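Local coordinates for probable sugar ABC transporter, sugar-binding protein (Streptococcus pneumoniae, PDB 2W7Y) that binds the blood group A-trisaccharide and probably delivers such glycans to a sugar ABC transporter in the pneumococcal membrane, at residues G394-H397 and T398-N402; V384-V388 and S389-G393; I103-G107 and N108-L112; K227-K231 and E232-S236; V412-D415 and Q416-S420. All coordinates share one frame; numbering follows the deposited sequence.

The five contacts lie at increasing distance from the bound trisaccharide, beginning with contact 3, where Ala106, Gly107 and Asn108 belong to the pocket. Contacts 1 and 2, whose centres are 11 Å apart, stand one layer back: the side chains of His397 and Ser389 are each about 5 Å from the N-acetylgalactosamine, and His397 ND1 packs 3.8 Å from Ser389 CB. Contact 4 touches both from farther out, Leu229 CD2 lying 3.8 Å from Val396 CG1 and Trp392 packing on segment 227-231. Contact 5 is outermost, its centre about 31 Å from that of contact 3; its helix continues to Leu425, which touches Ile400 and Ile234.

Contact 1: residues G394-H397 and T398-N402; sequences GDVH and TAIIN
His397 and Ile401, one turn apart on helix 394-406, meet ring to methyl. At its base, CB of His397 sits 3.1 Å from Thr398 N, a neighbour fixed by the backbone. CG then leaves anti to the backbone N (chi1 175°), which puts the imidazole beside the carbonyl carbon, leaning toward Ile401. There CD2, NE2 and CE1 lie beneath the end of Ile401: CD1 stands over one ring face, 3.6 Å from the ring centroid, a CH-pi contact shifted to the rim so that NE2 is its closest ring atom at 3.3 Å. This is i to i+4 packing on an alpha-helix near the glycan pocket, and Ile208 of helix 207-215 touches both residues. On another side of the helix, Val396 and Ile400 point the same way, CG1 of the valine 3.7 Å from CD1 of the isoleucine. Near the N-terminal end, the carbonyl of Gly394 is gripped twice: Thr398 N donates to Gly394 O at 3.1 Å with an N-H...O angle of 166°, and Thr398 OG1 donates to the same oxygen, also at 3.1 Å, from the opposite face of the carbonyl plane.

Contact 2: residues V384-V388 and S389-G393; sequences VVPTV and SDVWG
Thr387 and Asp390 meet at the first turn of helix 388-392, where the threonine caps it. Among the polar contacts, the hydroxyl oxygen of Thr387 is the capping acceptor: Asp390 N donates to Thr387 OG1 at 3.3 Å, with an N-H...O angle of 145°. OG1 can turn back to that N-H because it stands between the backbone N and the carbonyl carbon (chi1 54°). The threonine carbonyl serves the same turn, taking Val391 N at 3.2 Å and, weakly, Asp390 N. The carboxylate of Asp390 crosses the hydroxyl, its CG 3.2 Å from Thr387 OG1, but OD1 is bonded elsewhere, to Gly308 N. One residue on, Trp392 N gives a short bond of 2.7 Å to Val388 O, and Gly393 N reaches the same oxygen weakly.

The apolar contacts lie on another side of the turn. Val388 meets the six-membered part of the Trp392 indole obliquely, with CG1 3.6 Å from Trp392 CE3 and CG2 near both CE3 and CZ3. The far end of that indole is held by NE1, which donates to Leu224 O. Looser packing joins Pro386 CG to Val391 CG1 at 4.4 Å.

Gly393 ends the turn with a positive phi of 97°, a backbone shape suited to glycine, and is itself the N-cap residue of helix 394-406. The whole is a threonine N-cap where strand 383-385 passes into the short helix 388-392, whose Ser389 lies near the bound N-acetylgalactosamine.

Contact 3: residues I103-G107 and N108-L112; sequences IDLAG and NAVSL. With A2G (2-acetamido-2-deoxy-alpha-D-galactopyranose), chain C; GAL (beta-D-galactopyranose), chain B; FUC (alpha-L-fucopyranose), chain D.
Leu105 and Val110 cross at about a right angle, and they meet across the bend that follows strand 102-104. The leucine supplies CD1, which touches Val110 CG2 at 3.7 Å. Between the two runs the backbone of Asn108, whose carbonyl O lies 3.4 Å from Leu105 CB, and the same oxygen is also near Leu105 CG and CD1. Thr312 of strand 311-313 touches both aliphatic groups.

The bend itself is a type I' turn from Leu105 to Asn108. It is closed by Asn108 N donating to Leu105 O at 3.1 Å; the donor stands above the carbonyl plane, 63° out of it, with a C=O...N angle of only 115°. CG of Asp104 is anti to its backbone N (chi1 174°), and OD2 accepts from Ala106 N: the amide nitrogen lies 3.3 Å from Asp104 OD2, above the carboxylate plane, an Asx turn.

The outer side of the turn faces sugar. Ala106 presents its carbonyl to the galactose, whose O4 donates to Ala106 O at 2.9 Å, while Ala106 CB rests 3.3 Å from O5 of the fucose. Gly107, whose positive phi suits a type I' turn, offers bare backbone: its C atom is 3.3 Å from C8, the acetamido methyl of the N-acetylgalactosamine. One tight turn therefore touches all three sugars of the blood group A-trisaccharide, as part of the glycan-binding pocket of this solute-binding protein.

Contact 4: residues K227-K231 and E232-S236; sequences KPLTK and EGIES
Leu229 and Ile234 form the close-packed side of this turn. Their side chains cross at about a right angle, with Ile234 CG1 set against the branch point of the leucine, 3.7 Å from Leu229 CG and 3.8 Å from both of its methyl carbons. CG1 faces that way because it lies anti to its own carbonyl carbon (chi1 -65°), a position that also brings it 3.3 Å from Thr230 O. That oxygen is occupied by Ile234 N, which donates to Thr230 O at 2.9 Å. Leu425 of helix 414-427 touches the isoleucine, so the apolar pair is part of the join between this loop and the C-terminal helix.

The side of Thr230 and Glu232 is looser and exposed, although Gly233 itself is buried. The hydroxyl of Thr230 lies between its backbone N and carbonyl carbon (chi1 66°), where Gly233 N donates to Thr230 OG1 at 3.2 Å with an N-H...O angle of 144°. Over this bond bends Glu232, its chain kinked at chi2, so that OE2 approaches Thr230 CB at 3.4 Å as a mere van der Waals neighbour. Glu235 is also exposed; its OE1 makes a long, weak ion pair with Lys426.

A threonine whose OG1 accepts from the N-H three residues on, and whose carbonyl accepts from the fourth, has the bonding of an ST motif, here in a single turn within the loop between helices 219-224 and 237-252.

Contact 5: residues V412-D415 and Q416-S420; sequences VDVD and QKVKS
Two torsions bring Asp413 and Gln416 together: CG of the aspartate stands anti to its backbone N (chi1 177°), while the glutamine sends its CG between backbone N and carbonyl carbon (chi1 61°), back toward the start of the helix. Asp413 is the N-cap residue of helix 414-427, and its torsion lets the carboxylate cap it. Its OD2 accepts from Gln416 N at 3.1 Å, a fairly straight bond with an N-H...O angle of 161°, met on the anti side, somewhat out of the carboxylate plane. A negative group at this end of a helix probably gains from the helix dipole.

The glutamine side chain then passes over the cap at about a right angle, its CG 3.2 Å from Asp413 OD2 and the amide plane steeply inclined to the carboxylate. Behind the cap, the regular helix takes over: Lys417 N donates to Asp413 O at 3.1 Å and Val418 N to Val414 O at 2.8 Å. Val414 and Val418 line the side that meets helix 237-252, where both touch Lys244; outside the two segments, NZ of Lys244 also pairs with Asp415 OD1.

Just ahead of the cap, Val412 CG1 lies against the aliphatic part of Lys417, whose chain bends at chi2 and leads NZ away to a salt bridge with Glu406. The valine and lysine cross obliquely, Val412 CG1 lying 3.7 Å from Lys417 CB and 3.9 Å from both CG and CD of that lysine.

Contact 1: residues G394-H397 and T398-N402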
# COMPACT_ATOMS: atom_id res chain seq x y z
N GLY A 394 2.62 -9.09 -7.89
CA GLY A 394 1.56 -9.54 -6.98
C GLY A 394 1.67 -10.97 -6.49
O GLY A 394 1.25 -11.27 -5.37
N ASP A 395 2.23 -11.85 -7.32
CA ASP A 395 2.40 -13.26 -6.97
C ASP A 395 3.43 -13.48 -5.86
O ASP A 395 3.22 -14.31 -4.97
CB ASP A 395 2.78 -14.09 -8.20
CG ASP A 395 1.62 -14.31 -9.15
OD1 ASP A 395 0.45 -14.11 -8.74
OD2 ASP A 395 1.87 -14.68 -10.31
N VAL A 396 4.53 -12.74 -5.93
CA VAL A 396 5.60 -12.81 -4.93
C VAL A 396 5.09 -12.24 -3.60
O VAL A 396 5.29 -12.84 -2.54
CB VAL A 396 6.89 -12.08 -5.42
CG1 VAL A 396 7.90 -11.90 -4.30
CG2 VAL A 396 7.52 -12.85 -6.58
N HIS A 397 4.40 -11.11 -3.69
CA HIS A 397 3.68 -10.48 -2.56
C HIS A 397 2.82 -11.50 -1.79
O HIS A 397 3.04 -11.72 -0.59
CB HIS A 397 2.85 -9.32 -3.12
CG HIS A 397 1.95 -8.65 -2.12
ND1 HIS A 397 2.40 -7.72 -1.22
CD2 HIS A 397 0.61 -8.74 -1.93
CE1 HIS A 397 1.39 -7.29 -0.49
NE2 HIS A 397 0.29 -7.89 -0.91
N THR A 398 1.89 -12.15 -2.49
CA THR A 398 0.96 -13.13 -1.92
C THR A 398 1.67 -14.36 -1.32
O THR A 398 1.31 -14.82 -0.23
CB THR A 398 -0.11 -13.57 -2.96
OG1 THR A 398 -0.84 -12.43 -3.42
CG2 THR A 398 -1.09 -14.58 -2.37
N ALA A 399 2.65 -14.89 -2.04
CA ALA A 399 3.46 -16.03 -1.57
C ALA A 399 4.21 -15.72 -0.27
O ALA A 399 4.24 -16.55 0.65
CB ALA A 399 4.43 -16.49 -2.65
N ILE A 400 4.81 -14.53 -0.19
CA ILE A 400 5.51 -14.09 1.02
C ILE A 400 4.56 -13.88 2.20
O ILE A 400 4.85 -14.31 3.31
CB ILE A 400 6.42 -12.84 0.76
CG1 ILE A 400 7.58 -13.22 -0.17
CG2 ILE A 400 6.96 -12.24 2.07
CD1 ILE A 400 8.40 -12.05 -0.66
N ILE A 401 3.42 -13.23 1.94
CA ILE A 401 2.35 -13.05 2.94
C ILE A 401 1.87 -14.39 3.52
O ILE A 401 1.75 -14.53 4.74
CB ILE A 401 1.14 -12.24 2.38
CG1 ILE A 401 1.48 -10.74 2.33
CG2 ILE A 401 -0.14 -12.45 3.21
CD1 ILE A 401 0.41 -9.91 1.64
N ASN A 402 1.60 -15.35 2.64
CA ASN A 402 1.19 -16.71 3.05
C ASN A 402 2.23 -17.42 3.92
O ASN A 402 1.89 -18.04 4.92
CB ASN A 402 0.85 -17.57 1.83
CG ASN A 402 -0.45 -17.15 1.14
OD1 ASN A 402 -0.72 -17.60 0.03
ND2 ASN A 402 -1.24 -16.30 1.78

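Contact 2: residues V384-V388 and S389-G393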
# COMPACT_ATOMS: atom_id res chain seq x y z
N VAL A 384 14.22 4.77 2.38
CA VAL A 384 12.87 4.53 1.91
C VAL A 384 12.88 3.42 0.84
O VAL A 384 13.72 3.43 -0.07
CB VAL A 384 12.20 5.87 1.49
CG1 VAL A 384 12.12 6.03 -0.04
CG2 VAL A 384 10.85 6.02 2.16
N VAL A 385 11.96 2.47 0.99
CA VAL A 385 11.84 1.32 0.08
C VAL A 385 10.49 1.29 -0.66
O VAL A 385 9.51 1.83 -0.16
CB VAL A 385 12.08 -0.05 0.82
CG1 VAL A 385 13.51 -0.17 1.31
CG2 VAL A 385 11.09 -0.25 1.96
N PRO A 386 10.45 0.67 -1.86
CA PRO A 386 9.16 0.43 -2.51
C PRO A 386 8.52 -0.86 -1.98
O PRO A 386 9.18 -1.63 -1.27
CB PRO A 386 9.54 0.28 -3.98
CG PRO A 386 10.91 -0.31 -3.95
CD PRO A 386 11.58 0.17 -2.68
N THR A 387 7.26 -1.09 -2.30
CA THR A 387 6.59 -2.31 -1.86
C THR A 387 7.06 -3.50 -2.68
O THR A 387 7.30 -3.37 -3.89
CB THR A 387 5.06 -2.23 -1.96
OG1 THR A 387 4.69 -1.87 -3.29
CG2 THR A 387 4.50 -1.22 -0.97
N VAL A 388 7.19 -4.65 -2.02
CA VAL A 388 7.45 -5.93 -2.68
C VAL A 388 6.52 -6.12 -3.89
O VAL A 388 6.97 -6.55 -4.96
CB VAL A 388 7.28 -7.12 -1.68
CG1 VAL A 388 7.13 -8.46 -2.41
CG2 VAL A 388 8.46 -7.18 -0.70
N SER A 389 5.25 -5.76 -3.71
CA SER A 389 4.24 -5.86 -4.75
C SER A 389 4.57 -5.08 -6.02
O SER A 389 4.37 -5.57 -7.12
CB SER A 389 2.88 -5.40 -4.20
OG SER A 389 1.83 -5.77 -5.07
N ASP A 390 5.08 -3.85 -5.85
CA ASP A 390 5.40 -2.97 -6.98
C ASP A 390 6.59 -3.48 -7.79
O ASP A 390 6.55 -3.50 -9.03
CB ASP A 390 5.69 -1.55 -6.49
CG ASP A 390 4.42 -0.72 -6.30
OD1 ASP A 390 4.54 0.47 -5.95
OD2 ASP A 390 3.31 -1.25 -6.52
N VAL A 391 7.62 -3.90 -7.08
CA VAL A 391 8.90 -4.22 -7.69
C VAL A 391 9.02 -5.71 -8.07
O VAL A 391 9.64 -6.05 -9.08
CB VAL A 391 10.09 -3.71 -6.81
CG1 VAL A 391 10.13 -4.42 -5.44
CG2 VAL A 391 11.42 -3.81 -7.54
N TRP A 392 8.40 -6.59 -7.28
CA TRP A 392 8.49 -8.03 -7.53
C TRP A 392 7.19 -8.67 -8.03
O TRP A 392 7.18 -9.84 -8.44
CB TRP A 392 9.03 -8.79 -6.30
CG TRP A 392 10.39 -8.33 -5.80
CD1 TRP A 392 11.33 -7.61 -6.50
CD2 TRP A 392 10.96 -8.60 -4.52
NE1 TRP A 392 12.44 -7.40 -5.71
CE2 TRP A 392 12.24 -8.00 -4.50
CE3 TRP A 392 10.52 -9.29 -3.38
CZ2 TRP A 392 13.08 -8.07 -3.38
CZ3 TRP A 392 11.35 -9.35 -2.27
CH2 TRP A 392 12.62 -8.74 -2.28
N GLY A 393 6.10 -7.91 -8.01
CA GLY A 393 4.83 -8.37 -8.55
C GLY A 393 3.88 -8.94 -7.50
O GLY A 393 4.30 -9.25 -6.39

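Contact 3: residues I103-G107 and N108-L112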
# COMPACT_ATOMS: atom_id res chain seq x y z
N ILE A 103 -9.69 0.07 -14.61
CA ILE A 103 -9.71 -0.42 -13.23
C ILE A 103 -8.77 0.39 -12.35
O ILE A 103 -7.64 0.68 -12.74
CB ILE A 103 -9.44 -1.96 -13.14
CG1 ILE A 103 -9.66 -2.47 -11.70
CG2 ILE A 103 -8.05 -2.31 -13.69
CD1 ILE A 103 -9.94 -3.95 -11.59
N ASP A 104 -9.26 0.78 -11.17
CA ASP A 104 -8.41 1.33 -10.12
C ASP A 104 -7.99 0.19 -9.21
O ASP A 104 -8.78 -0.35 -8.44
CB ASP A 104 -9.13 2.44 -9.33
CG ASP A 104 -8.31 2.94 -8.13
OD1 ASP A 104 -8.92 3.38 -7.14
OD2 ASP A 104 -7.06 2.89 -8.17
N LEU A 105 -6.71 -0.16 -9.31
CA LEU A 105 -6.16 -1.31 -8.63
C LEU A 105 -5.92 -1.07 -7.14
O LEU A 105 -5.70 -2.02 -6.39
CB LEU A 105 -4.87 -1.77 -9.32
CG LEU A 105 -5.09 -2.47 -10.67
CD1 LEU A 105 -3.76 -2.74 -11.33
CD2 LEU A 105 -5.87 -3.77 -10.47
N ALA A 106 -5.96 0.19 -6.72
CA ALA A 106 -5.92 0.58 -5.30
C ALA A 106 -4.69 0.07 -4.54
O ALA A 106 -4.80 -0.38 -3.40
CB ALA A 106 -7.20 0.16 -4.60
N GLY A 107 -3.53 0.14 -5.19
CA GLY A 107 -2.27 -0.34 -4.61
C GLY A 107 -1.82 -1.68 -5.16
O GLY A 107 -0.63 -2.01 -5.10
N ASN A 108 -2.77 -2.47 -5.67
CA ASN A 108 -2.48 -3.79 -6.23
C ASN A 108 -1.65 -3.68 -7.50
O ASN A 108 -1.80 -2.73 -8.26
CB ASN A 108 -3.76 -4.57 -6.51
CG ASN A 108 -4.50 -4.96 -5.24
OD1 ASN A 108 -5.63 -4.52 -5.01
ND2 ASN A 108 -3.87 -5.79 -4.42
N ALA A 109 -0.77 -4.65 -7.72
CA ALA A 109 0.11 -4.65 -8.89
C ALA A 109 -0.63 -5.10 -10.14
O ALA A 109 -1.55 -5.93 -10.07
CB ALA A 109 1.33 -5.53 -8.65
N VAL A 110 -0.23 -4.55 -11.28
CA VAL A 110 -0.73 -4.99 -12.59
C VAL A 110 -0.29 -6.42 -12.85
O VAL A 110 0.82 -6.83 -12.47
CB VAL A 110 -0.24 -4.05 -13.74
CG1 VAL A 110 -0.73 -4.54 -15.10
CG2 VAL A 110 -0.73 -2.62 -13.51
N SER A 111 -1.17 -7.19 -13.49
CA SER A 111 -0.84 -8.54 -13.93
C SER A 111 0.34 -8.50 -14.90
O SER A 111 0.34 -7.70 -15.84
CB SER A 111 -2.06 -9.18 -14.61
OG SER A 111 -1.71 -10.39 -15.25
N LEU A 112 1.33 -9.34 -14.65
CA LEU A 112 2.50 -9.45 -15.53
C LEU A 112 2.14 -10.13 -16.85
O LEU A 112 2.74 -9.84 -17.89
CB LEU A 112 3.64 -10.19 -14.83
CG LEU A 112 4.30 -9.54 -13.60
CD1 LEU A 112 5.35 -10.47 -13.00
CD2 LEU A 112 4.93 -8.18 -13.93
O5 A2G C . -4.40 -0.67 2.48
C1 A2G C . -4.06 -0.85 1.08
C2 A2G C . -3.79 -2.33 0.85
N2 A2G C . -3.48 -2.60 -0.55
C3 A2G C . -5.04 -3.14 1.22
O3 A2G C . -4.84 -4.52 0.92
C4 A2G C . -5.41 -2.93 2.69
O4 A2G C . -4.38 -3.44 3.53
C5 A2G C . -5.59 -1.42 2.94
C6 A2G C . -5.87 -1.12 4.41
O6 A2G C . -5.90 0.30 4.58
C7 A2G C . -2.38 -3.26 -0.91
O7 A2G C . -1.52 -3.67 -0.13
C8 A2G C . -2.24 -3.47 -2.42
C1 GAL B . -6.90 2.84 -0.45
C2 GAL B . -6.54 1.35 -0.39
C3 GAL B . -5.19 1.14 0.29
C4 GAL B . -4.11 2.08 -0.27
C5 GAL B . -4.64 3.53 -0.22
C6 GAL B . -3.65 4.57 -0.74
O1 GAL B . -7.99 3.01 -1.32
O2 GAL B . -7.56 0.68 0.32
O3 GAL B . -4.79 -0.20 0.18
O4 GAL B . -3.79 1.69 -1.58
O5 GAL B . -5.84 3.61 -0.96
O6 GAL B . -3.98 5.83 -0.20
C1 FUC D . -8.12 -0.46 -0.38
C2 FUC D . -9.17 -1.14 0.50
C3 FUC D . -10.43 -0.27 0.56
C4 FUC D . -10.96 -0.04 -0.86
C5 FUC D . -9.85 0.56 -1.73
C6 FUC D . -10.26 0.71 -3.19
O2 FUC D . -8.66 -1.32 1.80
O3 FUC D . -11.42 -0.84 1.39
O4 FUC D . -11.42 -1.25 -1.42
O5 FUC D . -8.65 -0.20 -1.67

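Contact 4: residues K227-K231 and E232-S236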
# COMPACT_ATOMS: atom_id res chain seq x y z
N LYS A 227 15.21 -4.08 -8.37
CA LYS A 227 15.01 -4.89 -9.57
C LYS A 227 13.96 -5.98 -9.29
O LYS A 227 13.60 -6.21 -8.14
CB LYS A 227 16.34 -5.53 -9.99
CG LYS A 227 17.50 -4.56 -10.22
CD LYS A 227 17.33 -3.75 -11.51
CE LYS A 227 18.58 -2.95 -11.83
NZ LYS A 227 18.82 -1.85 -10.85
N PRO A 228 13.44 -6.63 -10.36
CA PRO A 228 12.69 -7.87 -10.18
C PRO A 228 13.49 -8.92 -9.40
O PRO A 228 14.72 -8.92 -9.44
CB PRO A 228 12.46 -8.35 -11.62
CG PRO A 228 12.48 -7.12 -12.43
CD PRO A 228 13.49 -6.23 -11.78
N LEU A 229 12.78 -9.81 -8.71
CA LEU A 229 13.41 -10.81 -7.85
C LEU A 229 14.08 -11.93 -8.67
O LEU A 229 13.51 -12.43 -9.65
CB LEU A 229 12.37 -11.39 -6.88
CG LEU A 229 12.81 -12.31 -5.73
CD1 LEU A 229 13.82 -11.64 -4.80
CD2 LEU A 229 11.59 -12.78 -4.94
N THR A 230 15.28 -12.30 -8.25
CA THR A 230 16.04 -13.38 -8.89
C THR A 230 16.33 -14.50 -7.88
O THR A 230 16.22 -14.28 -6.67
CB THR A 230 17.38 -12.87 -9.49
OG1 THR A 230 18.25 -12.43 -8.44
CG2 THR A 230 17.14 -11.72 -10.48
N LYS A 231 16.69 -15.67 -8.38
CA LYS A 231 17.00 -16.84 -7.54
C LYS A 231 18.14 -16.57 -6.56
O LYS A 231 18.06 -16.93 -5.39
CB LYS A 231 17.33 -18.06 -8.40
CG LYS A 231 16.12 -18.68 -9.09
CD LYS A 231 16.53 -19.54 -10.28
CE LYS A 231 16.77 -20.98 -9.89
NZ LYS A 231 15.50 -21.73 -9.73
N GLU A 232 19.20 -15.93 -7.06
CA GLU A 232 20.33 -15.52 -6.23
C GLU A 232 19.94 -14.44 -5.21
O GLU A 232 20.49 -14.40 -4.12
CB GLU A 232 21.51 -15.05 -7.10
CG GLU A 232 21.14 -14.32 -8.39
CD GLU A 232 20.88 -15.26 -9.57
OE1 GLU A 232 21.68 -16.20 -9.79
OE2 GLU A 232 19.87 -15.06 -10.28
N GLY A 233 18.98 -13.60 -5.58
CA GLY A 233 18.43 -12.59 -4.67
C GLY A 233 17.64 -13.22 -3.54
O GLY A 233 17.68 -12.75 -2.41
N ILE A 234 16.91 -14.28 -3.85
CA ILE A 234 16.19 -15.06 -2.85
C ILE A 234 17.14 -15.74 -1.84
O ILE A 234 16.69 -16.35 -0.87
CB ILE A 234 15.27 -16.13 -3.55
CG1 ILE A 234 14.18 -15.44 -4.37
CG2 ILE A 234 14.62 -17.06 -2.55
CD1 ILE A 234 13.56 -16.32 -5.46
N GLU A 235 18.46 -15.59 -2.03
CA GLU A 235 19.37 -16.57 -1.45
C GLU A 235 20.82 -16.28 -1.00
O GLU A 235 21.36 -17.11 -0.26
CB GLU A 235 19.46 -17.73 -2.45
CG GLU A 235 20.04 -19.04 -1.92
CD GLU A 235 20.60 -19.91 -3.01
OE1 GLU A 235 20.18 -19.74 -4.17
OE2 GLU A 235 21.46 -20.77 -2.70
N SER A 236 21.46 -15.13 -1.27
CA SER A 236 21.28 -13.84 -0.57
C SER A 236 20.96 -13.96 0.93
O SER A 236 19.84 -14.27 1.33
CB SER A 236 20.52 -12.75 -1.36
OG SER A 236 19.27 -12.44 -0.77

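Contact 5: residues V412-D415 and Q416-S420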
# COMPACT_ATOMS: atom_id res chain seq x y z
N VAL A 412 5.91 -24.74 13.97
CA VAL A 412 6.72 -24.56 12.77
C VAL A 412 8.13 -24.17 13.18
O VAL A 412 8.34 -23.25 13.97
CB VAL A 412 6.10 -23.50 11.82
CG1 VAL A 412 7.01 -23.23 10.63
CG2 VAL A 412 4.74 -23.94 11.33
N ASP A 413 9.11 -24.91 12.65
CA ASP A 413 10.52 -24.57 12.82
C ASP A 413 10.87 -23.45 11.84
O ASP A 413 10.65 -23.59 10.63
CB ASP A 413 11.40 -25.79 12.58
CG ASP A 413 12.88 -25.48 12.69
OD1 ASP A 413 13.37 -25.22 13.81
OD2 ASP A 413 13.57 -25.50 11.65
N VAL A 414 11.40 -22.35 12.37
CA VAL A 414 11.71 -21.15 11.57
C VAL A 414 12.77 -21.42 10.49
O VAL A 414 12.59 -21.02 9.34
CB VAL A 414 12.12 -19.94 12.45
CG1 VAL A 414 12.47 -18.73 11.59
CG2 VAL A 414 11.00 -19.57 13.42
N ASP A 415 13.85 -22.10 10.87
CA ASP A 415 14.95 -22.39 9.96
C ASP A 415 14.52 -23.11 8.67
O ASP A 415 14.84 -22.66 7.57
CB ASP A 415 16.05 -23.20 10.67
CG ASP A 415 17.01 -22.33 11.45
OD1 ASP A 415 17.10 -21.11 11.17
OD2 ASP A 415 17.70 -22.86 12.35
N GLN A 416 13.78 -24.20 8.82
CA GLN A 416 13.34 -24.98 7.67
C GLN A 416 12.14 -24.36 6.96
O GLN A 416 11.87 -24.67 5.80
CB GLN A 416 13.08 -26.45 8.05
CG GLN A 416 12.00 -26.67 9.09
CD GLN A 416 11.89 -28.12 9.55
OE1 GLN A 416 10.89 -28.75 9.34
NE2 GLN A 416 12.92 -28.61 10.16
N LYS A 417 11.42 -23.49 7.67
CA LYS A 417 10.37 -22.68 7.04
C LYS A 417 10.96 -21.63 6.11
O LYS A 417 10.45 -21.43 5.00
CB LYS A 417 9.47 -22.01 8.09
CG LYS A 417 8.24 -21.31 7.51
CD LYS A 417 7.28 -22.29 6.87
CE LYS A 417 6.14 -21.58 6.15
NZ LYS A 417 5.14 -22.55 5.63
N VAL A 418 12.03 -20.97 6.56
CA VAL A 418 12.78 -20.03 5.73
C VAL A 418 13.25 -20.72 4.44
O VAL A 418 13.04 -20.20 3.34
CB VAL A 418 13.99 -19.41 6.49
CG1 VAL A 418 14.99 -18.76 5.53
CG2 VAL A 418 13.52 -18.39 7.51
N LYS A 419 13.84 -21.90 4.60
CA LYS A 419 14.35 -22.68 3.47
C LYS A 419 13.24 -23.10 2.49
O LYS A 419 13.43 -23.03 1.27
CB LYS A 419 15.12 -23.91 3.95
CG LYS A 419 16.17 -24.38 2.95
CD LYS A 419 16.24 -25.88 2.86
CE LYS A 419 16.81 -26.31 1.53
NZ LYS A 419 16.65 -27.77 1.29
N SER A 420 12.10 -23.53 3.03
CA SER A 420 10.98 -23.96 2.20
C SER A 420 10.27 -22.77 1.55
O SER A 420 9.70 -22.90 0.47
CB SER A 420 9.99 -24.85 2.99
OG SER A 420 9.03 -24.08 3.69